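Local coordinates for uncharacterized protein (Bacteroides caccae, PDB 4R4K) that is of unknown function but adopts a cystatin-like fold and belongs to the NTF2 clan, whose curved antiparallel sheet packs against helices, at residues 36-44 / 126-135; 70-81 / 93-103. All coordinates share one frame; numbering follows the deposited sequence. Where two conformers were deposited one is given.

How the interactions relate
From the N terminus the chain first runs through strand 38-41, the early partner of interaction 1, and pairs it with strand 48-51 in a small two-stranded sheet. It then enters the five-stranded antiparallel sheet, where interaction 2 joins residues 70-81 to 93-103 and so closes a short loop around the hairpin of strands 78-87 and 90-97. After strand 116-123 the connection 126-135 returns to strand 38-41 and completes interaction 1 at the start of helix 135-152. Interaction 2 therefore falls wholly within the longer loop of interaction 1. Their centres lie about 23 Å apart, and their nearest atoms, about 7 Å apart, do not touch.

Interaction 1 (36-44 / 126-135); sequences TPITLLADD and YGYDLPIGEL
The small two-stranded sheet of 38-41 and 48-51 is joined here to the connection 126-135, which leads from the last strand of the main sheet into helix 135-152. Leu40 is the central apolar residue. Its CD1 meets Leu135 CD2 at 3.8 Å, the two side chains crossing at about a right angle, while its other methyl, CD2, faces Gly127 O at 3.5 Å, the carbonyl that opens a type I turn and accepts from Leu130 N. With CG anti to the carbonyl carbon (chi1 -52°) and chi2 at 172°, Leu40 divides its methyls between the helix start and the turn. At one end, Ile38 CD1 sits over a face of the Tyr126 ring in a CH-pi contact, 4.0 Å from the ring centroid and 24° off its normal. The phenol of Tyr126 is held beyond the contact by the backbone carbonyl of Lys57, and helix 135-152 supports the ring through Thr138, Ile139 and Val142. Further along, Tyr128 crosses Leu41 obliquely, though a second conformer leaves its exact position doubtful. Ile132 packs its CG2 methyl against Asp43 OD1 at 3.5 Å; its apolar neighbours are Leu40, CG1 to Leu40 CD1 4.4 Å, and Phe51 of strand 48-51.

The direct contacts are thus mainly van der Waals, and the polar groups meet through water. One molecule donates to both Thr39 O and Tyr126 O. Another accepts from Leu41 N and donates to Tyr128 O and Leu130 O. A third links Leu41 O to Ile132 N. Three waters thus join backbone to backbone, and a fourth joins the Asp43 carboxylate to Gly133 N, without the regular pairing of a third strand; side-chain fit and bridging water probably contribute most to the match between the segments.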
loop_
_atom_site.group_PDB
_atom_site.type_symbol
_atom_site.label_atom_id
_atom_site.label_comp_id
_atom_site.label_asym_id
_atom_site.label_seq_id
_atom_site.Cartn_x
_atom_site.Cartn_y
_atom_site.Cartn_z
ATOM N N THR A 36 7.598 1.605 8.374
ATOM C CA THR A 36 8.730 0.853 7.834
ATOM C C THR A 36 9.313 1.602 6.640
ATOM O O THR A 36 8.625 1.840 5.646
ATOM C CB THR A 36 8.309 -0.565 7.418
ATOM O OG1 THR A 36 7.712 -1.223 8.536
ATOM C CG2 THR A 36 9.517 -1.383 6.924
ATOM N N PRO A 37 10.599 1.989 6.723
ATOM C CA PRO A 37 11.187 2.672 5.577
ATOM C C PRO A 37 11.485 1.711 4.425
ATOM O O PRO A 37 11.410 0.495 4.579
ATOM C CB PRO A 37 12.497 3.234 6.137
ATOM C CG PRO A 37 12.878 2.283 7.209
ATOM C CD PRO A 37 11.582 1.788 7.808
ATOM N N ILE A 38 11.802 2.267 3.270
ATOM C CA ILE A 38 12.213 1.487 2.125
ATOM C C ILE A 38 13.653 1.055 2.393
ATOM O O ILE A 38 14.465 1.902 2.689
ATOM C CB ILE A 38 12.090 2.328 0.839
ATOM C CG1 ILE A 38 10.600 2.659 0.569
ATOM C CG2 ILE A 38 12.681 1.607 -0.366
ATOM C CD1 ILE A 38 10.376 3.853 -0.338
ATOM N N THR A 39 13.942 -0.243 2.282
ATOM C CA THR A 39 15.289 -0.797 2.490
ATOM C C THR A 39 15.784 -1.458 1.199
ATOM O O THR A 39 15.181 -2.407 0.703
ATOM C CB THR A 39 15.335 -1.870 3.591
ATOM O OG1 THR A 39 14.868 -1.311 4.811
ATOM C CG2 THR A 39 16.763 -2.374 3.809
ATOM N N LEU A 40 16.907 -0.959 0.697
ATOM C CA LEU A 40 17.534 -1.459 -0.542
ATOM C C LEU A 40 19.025 -1.851 -0.283
ATOM O O LEU A 40 19.621 -1.339 0.664
ATOM C CB LEU A 40 17.442 -0.359 -1.598
ATOM C CG LEU A 40 16.040 0.247 -1.843
ATOM C CD1 LEU A 40 16.115 1.454 -2.765
ATOM C CD2 LEU A 40 15.069 -0.759 -2.425
ATOM N N LEU A 41 19.611 -2.758 -1.067
ATOM C CA LEU A 41 21.066 -3.053 -0.976
ATOM C C LEU A 41 21.814 -2.046 -1.823
ATOM O O LEU A 41 21.446 -1.835 -2.974
ATOM C CB LEU A 41 21.409 -4.459 -1.500
ATOM C CG LEU A 41 21.811 -5.609 -0.592
ATOM C CD1 LEU A 41 22.601 -6.631 -1.398
ATOM C CD2 LEU A 41 22.621 -5.130 0.596
ATOM N N ALA A 42 22.887 -1.483 -1.292
ATOM C CA ALA A 42 23.758 -0.622 -2.103
ATOM C C ALA A 42 24.482 -1.425 -3.189
ATOM O O ALA A 42 24.499 -2.660 -3.174
ATOM C CB ALA A 42 24.774 0.111 -1.234
ATOM N N ASP A 43 25.040 -0.721 -4.166
ATOM C CA ASP A 43 25.811 -1.381 -5.223
ATOM C C ASP A 43 26.998 -2.184 -4.659
ATOM O O ASP A 43 27.348 -3.223 -5.206
ATOM C CB ASP A 43 26.322 -0.350 -6.233
ATOM C CG ASP A 43 25.204 0.284 -7.031
ATOM O OD1 ASP A 43 24.086 -0.292 -7.082
ATOM O OD2 ASP A 43 25.451 1.372 -7.591
ATOM N N ASP A 44 27.598 -1.701 -3.566
ATOM C CA ASP A 44 28.671 -2.420 -2.864
ATOM C C ASP A 44 28.313 -3.864 -2.483
ATOM O O ASP A 44 29.193 -4.683 -2.216
ATOM C CB ASP A 44 29.153 -1.619 -1.636
ATOM C CG ASP A 44 28.244 -1.750 -0.420
ATOM O OD1 ASP A 44 27.110 -2.248 -0.522
ATOM O OD2 ASP A 44 28.675 -1.328 0.669
ATOM N N TYR A 126 8.830 -0.807 -4.535
ATOM C CA TYR A 126 10.086 -0.599 -3.878
ATOM C C TYR A 126 10.597 -1.876 -3.200
ATOM O O TYR A 126 11.084 -1.861 -2.069
ATOM C CB TYR A 126 9.966 0.524 -2.870
ATOM C CG TYR A 126 9.361 1.798 -3.427
ATOM C CD1 TYR A 126 9.961 2.472 -4.460
ATOM C CD2 TYR A 126 8.185 2.311 -2.915
ATOM C CE1 TYR A 126 9.402 3.627 -4.961
ATOM C CE2 TYR A 126 7.607 3.467 -3.410
ATOM C CZ TYR A 126 8.212 4.118 -4.434
ATOM O OH TYR A 126 7.669 5.274 -4.912
ATOM N N GLY A 127 10.538 -2.981 -3.930
ATOM C CA GLY A 127 10.982 -4.273 -3.423
ATOM C C GLY A 127 12.458 -4.326 -3.109
ATOM O O GLY A 127 13.276 -3.493 -3.554
ATOM N N TYR A 128 12.826 -5.343 -2.346
ATOM C CA TYR A 128 14.212 -5.505 -1.982
ATOM C C TYR A 128 15.002 -5.832 -3.250
ATOM O O TYR A 128 16.185 -5.623 -3.272
ATOM C CB TYR A 128 14.411 -6.610 -0.962
ATOM C CG TYR A 128 15.795 -6.577 -0.362
ATOM C CD1 TYR A 128 16.099 -5.687 0.669
ATOM C CD2 TYR A 128 16.797 -7.403 -0.832
ATOM C CE1 TYR A 128 17.357 -5.640 1.230
ATOM C CE2 TYR A 128 18.060 -7.362 -0.281
ATOM C CZ TYR A 128 18.331 -6.481 0.749
ATOM O OH TYR A 128 19.589 -6.438 1.295
ATOM N N ASP A 129 14.334 -6.327 -4.314
ATOM C CA ASP A 129 15.025 -6.616 -5.594
ATOM C C ASP A 129 15.281 -5.400 -6.478
ATOM O O ASP A 129 15.821 -5.536 -7.577
ATOM C CB ASP A 129 14.283 -7.594 -6.507
ATOM C CG ASP A 129 14.248 -9.005 -5.980
ATOM O OD1 ASP A 129 15.082 -9.348 -5.109
ATOM O OD2 ASP A 129 13.393 -9.775 -6.482
ATOM N N LEU A 130 14.842 -4.229 -6.043
ATOM C CA LEU A 130 15.114 -3.024 -6.807
ATOM C C LEU A 130 16.529 -2.479 -6.617
ATOM O O LEU A 130 16.942 -2.183 -5.487
ATOM C CB LEU A 130 14.124 -1.936 -6.427
ATOM C CG LEU A 130 14.157 -0.611 -7.199
ATOM C CD1 LEU A 130 13.681 -0.859 -8.619
ATOM C CD2 LEU A 130 13.277 0.410 -6.502
ATOM N N PRO A 131 17.277 -2.315 -7.730
ATOM C CA PRO A 131 18.594 -1.694 -7.594
ATOM C C PRO A 131 18.458 -0.271 -7.094
ATOM O O PRO A 131 17.580 0.464 -7.537
ATOM C CB PRO A 131 19.148 -1.718 -9.020
ATOM C CG PRO A 131 18.421 -2.817 -9.694
ATOM C CD PRO A 131 17.046 -2.806 -9.100
ATOM N N ILE A 132 19.319 0.117 -6.170
ATOM C CA ILE A 132 19.270 1.440 -5.574
ATOM C C ILE A 132 19.375 2.533 -6.654
ATOM O O ILE A 132 18.769 3.600 -6.538
ATOM C CB ILE A 132 20.395 1.559 -4.510
ATOM C CG1 ILE A 132 20.235 2.776 -3.594
ATOM C CG2 ILE A 132 21.767 1.590 -5.178
ATOM C CD1 ILE A 132 21.000 2.608 -2.290
ATOM N N GLY A 133 20.112 2.240 -7.731
ATOM C CA GLY A 133 20.270 3.163 -8.850
ATOM C C GLY A 133 18.996 3.416 -9.650
ATOM O O GLY A 133 18.939 4.361 -10.421
ATOM N N GLU A 134 17.994 2.563 -9.468
ATOM C CA GLU A 134 16.704 2.699 -10.136
ATOM C C GLU A 134 15.630 3.330 -9.245
ATOM O O GLU A 134 14.510 3.548 -9.705
ATOM C CB GLU A 134 16.233 1.335 -10.664
ATOM C CG GLU A 134 17.112 0.770 -11.786
ATOM C CD GLU A 134 16.596 -0.541 -12.373
ATOM O OE1 GLU A 134 15.548 -1.040 -11.903
ATOM O OE2 GLU A 134 17.234 -1.060 -13.324
ATOM N N LEU A 135 15.961 3.640 -7.993
ATOM C CA LEU A 135 14.970 4.215 -7.063
ATOM C C LEU A 135 14.383 5.542 -7.570
ATOM O O LEU A 135 13.166 5.701 -7.650
ATOM C CB LEU A 135 15.545 4.400 -5.661
ATOM C CG LEU A 135 14.546 5.010 -4.647
ATOM C CD1 LEU A 135 13.278 4.167 -4.532
ATOM C CD2 LEU A 135 15.194 5.156 -3.282
HETATM O O HOH W 1 12.300 -2.772 0.224
HETATM O O HOH W 2 18.115 -3.534 -3.411
HETATM O O HOH W 3 20.454 -2.692 -5.315
HETATM O O HOH W 4 21.774 -0.061 -8.760
#

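Interaction 2 (70-81 / 93-103); sequences RIEQEEGGIYVS and FEAGYEESEID. With PEU (2,5,8,11,14,17,20,23,26,29,32,35,38,41,44,47,50,53,56,59,62,65,68,71,74,77,80-heptacosaoxadooctacontan-82-ol), chain I.
Tyr79 reaches across its neighbouring strand to Asp103, and its hydroxyl donates a very short hydrogen bond of 2.5 Å to Asp103 OD1. With CG anti to the backbone N (chi1 -166°), the ring extends over Gly96, whose N lies above one face; CDA of the polyether ligand sits over the centre of the opposite face, 3.9 Å from the plane. One edge of this ring points at the face of Tyr97 in a T-shaped stack, with centroids 4.9 Å apart and planes at 79°. Tyr97 carries its own phenol out to the ligand, OH to CCZ 3.2 Å, and receives a weak hydrogen bond from Gln73 NE2.

These aromatics share a face of the antiparallel hairpin of strands 78-87 and 90-97 in the cystatin-like sheet. Tyr79 and Tyr97 form a non-hydrogen-bonded pair, followed by the hydrogen-bonded pair Val80 and Gly96, where Val80 N meets Gly96 O at 2.8 Å.

Away from the ligand, the extended Arg70 side chain brings NH1 to Glu98 OE2 in a salt bridge. Its exact geometry is doubtful, because Arg70 has a second conformer and the bond is unusually short. In this conformer Ile78 CG2 lies over a guanidinium face, a water links Arg70 NH2 to the same carboxylate oxygen, and a weak salt bridge from Arg70 NH2 to Glu72 OE2 extends the network.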
loop_
_atom_site.group_PDB
_atom_site.type_symbol
_atom_site.label_atom_id
_atom_site.label_comp_id
_atom_site.label_asym_id
_atom_site.label_seq_id
_atom_site.Cartn_x
_atom_site.Cartn_y
_atom_site.Cartn_z
ATOM N N ARG A 70 -9.371 -14.005 -5.315
ATOM C CA ARG A 70 -8.445 -15.010 -5.733
ATOM C C ARG A 70 -8.529 -15.079 -7.251
ATOM O O ARG A 70 -9.617 -15.330 -7.803
ATOM C CB ARG A 70 -8.818 -16.337 -5.077
ATOM C CG ARG A 70 -7.910 -17.487 -5.424
ATOM C CD ARG A 70 -8.401 -18.729 -4.692
ATOM N NE ARG A 70 -8.058 -19.938 -5.425
ATOM C CZ ARG A 70 -6.971 -20.649 -5.178
ATOM N NH1 ARG A 70 -6.136 -20.282 -4.209
ATOM N NH2 ARG A 70 -6.707 -21.734 -5.887
ATOM N N ILE A 71 -7.391 -14.840 -7.910
ATOM C CA ILE A 71 -7.324 -14.777 -9.349
ATOM C C ILE A 71 -6.533 -15.978 -9.831
ATOM O O ILE A 71 -5.349 -16.099 -9.518
ATOM C CB ILE A 71 -6.655 -13.473 -9.843
ATOM C CG1 ILE A 71 -7.364 -12.236 -9.294
ATOM C CG2 ILE A 71 -6.661 -13.414 -11.361
ATOM C CD1 ILE A 71 -6.573 -10.953 -9.461
ATOM N N GLU A 72 -7.195 -16.853 -10.592
ATOM C CA GLU A 72 -6.562 -18.024 -11.185
ATOM C C GLU A 72 -6.280 -17.702 -12.633
ATOM O O GLU A 72 -7.213 -17.549 -13.416
ATOM C CB GLU A 72 -7.511 -19.255 -11.091
ATOM C CG GLU A 72 -7.569 -19.876 -9.707
ATOM C CD GLU A 72 -8.663 -20.927 -9.557
ATOM O OE1 GLU A 72 -9.779 -20.728 -10.116
ATOM O OE2 GLU A 72 -8.411 -21.936 -8.851
ATOM N N GLN A 73 -5.007 -17.542 -12.976
ATOM C CA GLN A 73 -4.608 -17.136 -14.329
ATOM C C GLN A 73 -4.379 -18.342 -15.204
ATOM O O GLN A 73 -3.778 -19.344 -14.779
ATOM C CB GLN A 73 -3.365 -16.241 -14.266
ATOM C CG GLN A 73 -3.567 -14.974 -13.467
ATOM C CD GLN A 73 -2.295 -14.133 -13.314
ATOM O OE1 GLN A 73 -1.220 -14.666 -13.235
ATOM N NE2 GLN A 73 -2.444 -12.826 -13.188
ATOM N N GLU A 74 -4.777 -18.239 -16.466
ATOM C CA GLU A 74 -4.522 -19.309 -17.415
ATOM C C GLU A 74 -3.032 -19.638 -17.535
ATOM O O GLU A 74 -2.679 -20.791 -17.718
ATOM C CB GLU A 74 -5.086 -18.955 -18.797
ATOM C CG GLU A 74 -5.018 -20.102 -19.803
ATOM C CD GLU A 74 -3.679 -20.297 -20.503
ATOM O OE1 GLU A 74 -2.817 -19.395 -20.500
ATOM O OE2 GLU A 74 -3.481 -21.385 -21.092
ATOM N N GLU A 75 -2.178 -18.614 -17.430
ATOM C CA GLU A 75 -0.709 -18.792 -17.475
ATOM C C GLU A 75 -0.060 -19.371 -16.213
ATOM O O GLU A 75 1.160 -19.514 -16.159
ATOM C CB GLU A 75 -0.032 -17.484 -17.883
ATOM C CG GLU A 75 -0.188 -17.275 -19.369
ATOM C CD GLU A 75 0.168 -15.878 -19.837
ATOM O OE1 GLU A 75 0.418 -14.985 -18.994
ATOM O OE2 GLU A 75 0.191 -15.685 -21.072
ATOM N N GLY A 76 -0.856 -19.695 -15.198
ATOM C CA GLY A 76 -0.418 -20.616 -14.142
ATOM C C GLY A 76 -0.428 -20.012 -12.746
ATOM O O GLY A 76 -0.497 -20.722 -11.743
ATOM N N GLY A 77 -0.366 -18.698 -12.666
ATOM C CA GLY A 77 -0.306 -18.067 -11.354
ATOM C C GLY A 77 -1.653 -18.005 -10.664
ATOM O O GLY A 77 -2.678 -17.976 -11.321
ATOM N N ILE A 78 -1.632 -18.016 -9.335
ATOM C CA ILE A 78 -2.808 -17.696 -8.531
ATOM C C ILE A 78 -2.453 -16.511 -7.661
ATOM O O ILE A 78 -1.549 -16.593 -6.821
ATOM C CB ILE A 78 -3.242 -18.886 -7.654
ATOM C CG1 ILE A 78 -3.555 -20.097 -8.535
ATOM C CG2 ILE A 78 -4.433 -18.508 -6.796
ATOM C CD1 ILE A 78 -3.923 -21.352 -7.783
ATOM N N TYR A 79 -3.140 -15.405 -7.883
ATOM C CA TYR A 79 -2.883 -14.161 -7.154
ATOM C C TYR A 79 -3.993 -14.006 -6.089
ATOM O O TYR A 79 -5.185 -14.177 -6.375
ATOM C CB TYR A 79 -2.872 -13.001 -8.120
ATOM C CG TYR A 79 -2.291 -11.725 -7.531
ATOM C CD1 TYR A 79 -0.912 -11.515 -7.517
ATOM C CD2 TYR A 79 -3.101 -10.746 -6.964
ATOM C CE1 TYR A 79 -0.348 -10.373 -6.949
ATOM C CE2 TYR A 79 -2.542 -9.590 -6.420
ATOM C CZ TYR A 79 -1.170 -9.411 -6.421
ATOM O OH TYR A 79 -0.603 -8.267 -5.896
ATOM N N VAL A 80 -3.610 -13.768 -4.841
ATOM C CA VAL A 80 -4.560 -13.746 -3.747
ATOM C C VAL A 80 -4.396 -12.432 -2.996
ATOM O O VAL A 80 -3.274 -12.047 -2.688
ATOM C CB VAL A 80 -4.303 -14.928 -2.763
ATOM C CG1 VAL A 80 -5.218 -14.862 -1.548
ATOM C CG2 VAL A 80 -4.462 -16.269 -3.476
ATOM N N SER A 81 -5.517 -11.789 -2.716
ATOM C CA SER A 81 -5.566 -10.574 -1.917
ATOM C C SER A 81 -6.592 -10.778 -0.826
ATOM O O SER A 81 -7.688 -11.322 -1.047
ATOM C CB SER A 81 -5.900 -9.353 -2.763
ATOM O OG SER A 81 -7.141 -9.573 -3.462
ATOM N N PHE A 93 -4.051 -5.693 5.066
ATOM C CA PHE A 93 -4.385 -6.217 3.756
ATOM C C PHE A 93 -3.080 -6.674 3.089
ATOM O O PHE A 93 -2.079 -5.955 3.110
ATOM C CB PHE A 93 -5.053 -5.136 2.933
ATOM C CG PHE A 93 -5.492 -5.580 1.567
ATOM C CD1 PHE A 93 -6.702 -6.257 1.386
ATOM C CD2 PHE A 93 -4.710 -5.294 0.450
ATOM C CE1 PHE A 93 -7.109 -6.634 0.115
ATOM C CE2 PHE A 93 -5.123 -5.656 -0.809
ATOM C CZ PHE A 93 -6.330 -6.312 -0.980
ATOM N N GLU A 94 -3.099 -7.871 2.530
ATOM C CA GLU A 94 -1.946 -8.464 1.872
ATOM C C GLU A 94 -2.340 -9.023 0.517
ATOM O O GLU A 94 -3.420 -9.584 0.377
ATOM C CB GLU A 94 -1.333 -9.553 2.752
ATOM C CG GLU A 94 -0.358 -8.955 3.718
ATOM C CD GLU A 94 0.235 -9.932 4.708
ATOM O OE1 GLU A 94 0.304 -11.152 4.424
ATOM O OE2 GLU A 94 0.674 -9.446 5.766
ATOM N N ALA A 95 -1.467 -8.826 -0.481
ATOM C CA ALA A 95 -1.698 -9.360 -1.804
ATOM C C ALA A 95 -0.402 -9.884 -2.410
ATOM O O ALA A 95 0.696 -9.361 -2.138
ATOM C CB ALA A 95 -2.317 -8.315 -2.707
ATOM N N GLY A 96 -0.526 -10.945 -3.208
ATOM C CA GLY A 96 0.617 -11.526 -3.882
ATOM C C GLY A 96 0.271 -12.852 -4.533
ATOM O O GLY A 96 -0.842 -13.386 -4.323
ATOM N N TYR A 97 1.223 -13.370 -5.304
ATOM C CA TYR A 97 1.074 -14.703 -5.903
ATOM C C TYR A 97 1.235 -15.786 -4.842
ATOM O O TYR A 97 2.109 -15.698 -3.979
ATOM C CB TYR A 97 2.104 -14.913 -7.022
ATOM C CG TYR A 97 1.724 -14.218 -8.292
ATOM C CD1 TYR A 97 0.702 -14.709 -9.081
ATOM C CD2 TYR A 97 2.331 -13.021 -8.658
ATOM C CE1 TYR A 97 0.310 -14.054 -10.240
ATOM C CE2 TYR A 97 1.943 -12.356 -9.806
ATOM C CZ TYR A 97 0.942 -12.877 -10.595
ATOM O OH TYR A 97 0.525 -12.211 -11.729
ATOM N N GLU A 98 0.377 -16.798 -4.883
ATOM C CA GLU A 98 0.537 -17.966 -4.016
ATOM C C GLU A 98 1.909 -18.558 -4.285
ATOM O O GLU A 98 2.299 -18.731 -5.439
ATOM C CB GLU A 98 -0.458 -19.088 -4.329
ATOM C CG GLU A 98 -1.822 -19.033 -3.685
ATOM C CD GLU A 98 -2.620 -20.302 -3.972
ATOM O OE1 GLU A 98 -2.115 -21.204 -4.678
ATOM O OE2 GLU A 98 -3.754 -20.421 -3.505
ATOM N N GLU A 99 2.628 -18.852 -3.213
ATOM C CA GLU A 99 3.949 -19.502 -3.254
ATOM C C GLU A 99 5.096 -18.512 -3.541
ATOM O O GLU A 99 6.258 -18.925 -3.609
ATOM C CB GLU A 99 4.034 -20.759 -4.185
ATOM C CG GLU A 99 2.833 -21.783 -4.176
ATOM C CD GLU A 99 3.207 -23.159 -4.749
ATOM O OE1 GLU A 99 4.285 -23.278 -5.385
ATOM O OE2 GLU A 99 2.420 -24.133 -4.566
ATOM N N SER A 100 4.778 -17.220 -3.663
ATOM C CA SER A 100 5.771 -16.156 -3.792
ATOM C C SER A 100 5.661 -15.269 -2.553
ATOM O O SER A 100 4.669 -15.339 -1.824
ATOM C CB SER A 100 5.578 -15.304 -5.076
ATOM O OG SER A 100 5.851 -16.041 -6.255
ATOM N N GLU A 101 6.648 -14.408 -2.341
ATOM C CA GLU A 101 6.548 -13.376 -1.328
ATOM C C GLU A 101 5.435 -12.405 -1.746
ATOM O O GLU A 101 5.181 -12.184 -2.927
ATOM C CB GLU A 101 7.877 -12.615 -1.199
ATOM C CG GLU A 101 7.920 -11.616 -0.070
ATOM C CD GLU A 101 7.705 -12.263 1.289
ATOM O OE1 GLU A 101 8.671 -12.723 1.924
ATOM O OE2 GLU A 101 6.546 -12.326 1.710
ATOM N N ILE A 102 4.789 -11.813 -0.753
ATOM C CA ILE A 102 3.715 -10.845 -1.026
ATOM C C ILE A 102 4.294 -9.651 -1.749
ATOM O O ILE A 102 5.495 -9.350 -1.618
ATOM C CB ILE A 102 3.024 -10.356 0.251
ATOM C CG1 ILE A 102 4.020 -9.604 1.141
ATOM C CG2 ILE A 102 2.350 -11.519 0.965
ATOM C CD1 ILE A 102 3.360 -8.768 2.201
ATOM N N ASP A 103 3.481 -9.001 -2.568
ATOM C CA ASP A 103 3.901 -7.750 -3.215
ATOM C C ASP A 103 3.186 -6.495 -2.705
ATOM O O ASP A 103 3.485 -5.407 -3.142
ATOM C CB ASP A 103 3.838 -7.852 -4.735
ATOM C CG ASP A 103 2.483 -8.178 -5.247
ATOM O OD1 ASP A 103 1.452 -7.862 -4.606
ATOM O OD2 ASP A 103 2.474 -8.780 -6.346
HETATM O OCY PEU I . -0.200 -8.090 -10.422
HETATM C CCZ PEU I . -0.679 -9.314 -10.988
HETATM C CDA PEU I . -2.189 -9.463 -10.801
HETATM O ODB PEU I . -2.767 -8.184 -10.551
HETATM C CDC PEU I . -4.148 -8.211 -10.193
HETATM C CDD PEU I . -4.360 -7.274 -9.003
HETATM O ODE PEU I . -5.294 -6.244 -9.337
HETATM O O HOH W 5 -4.369 -23.085 -4.569
HETATM O O HOH W 6 0.905 -18.682 -8.061
#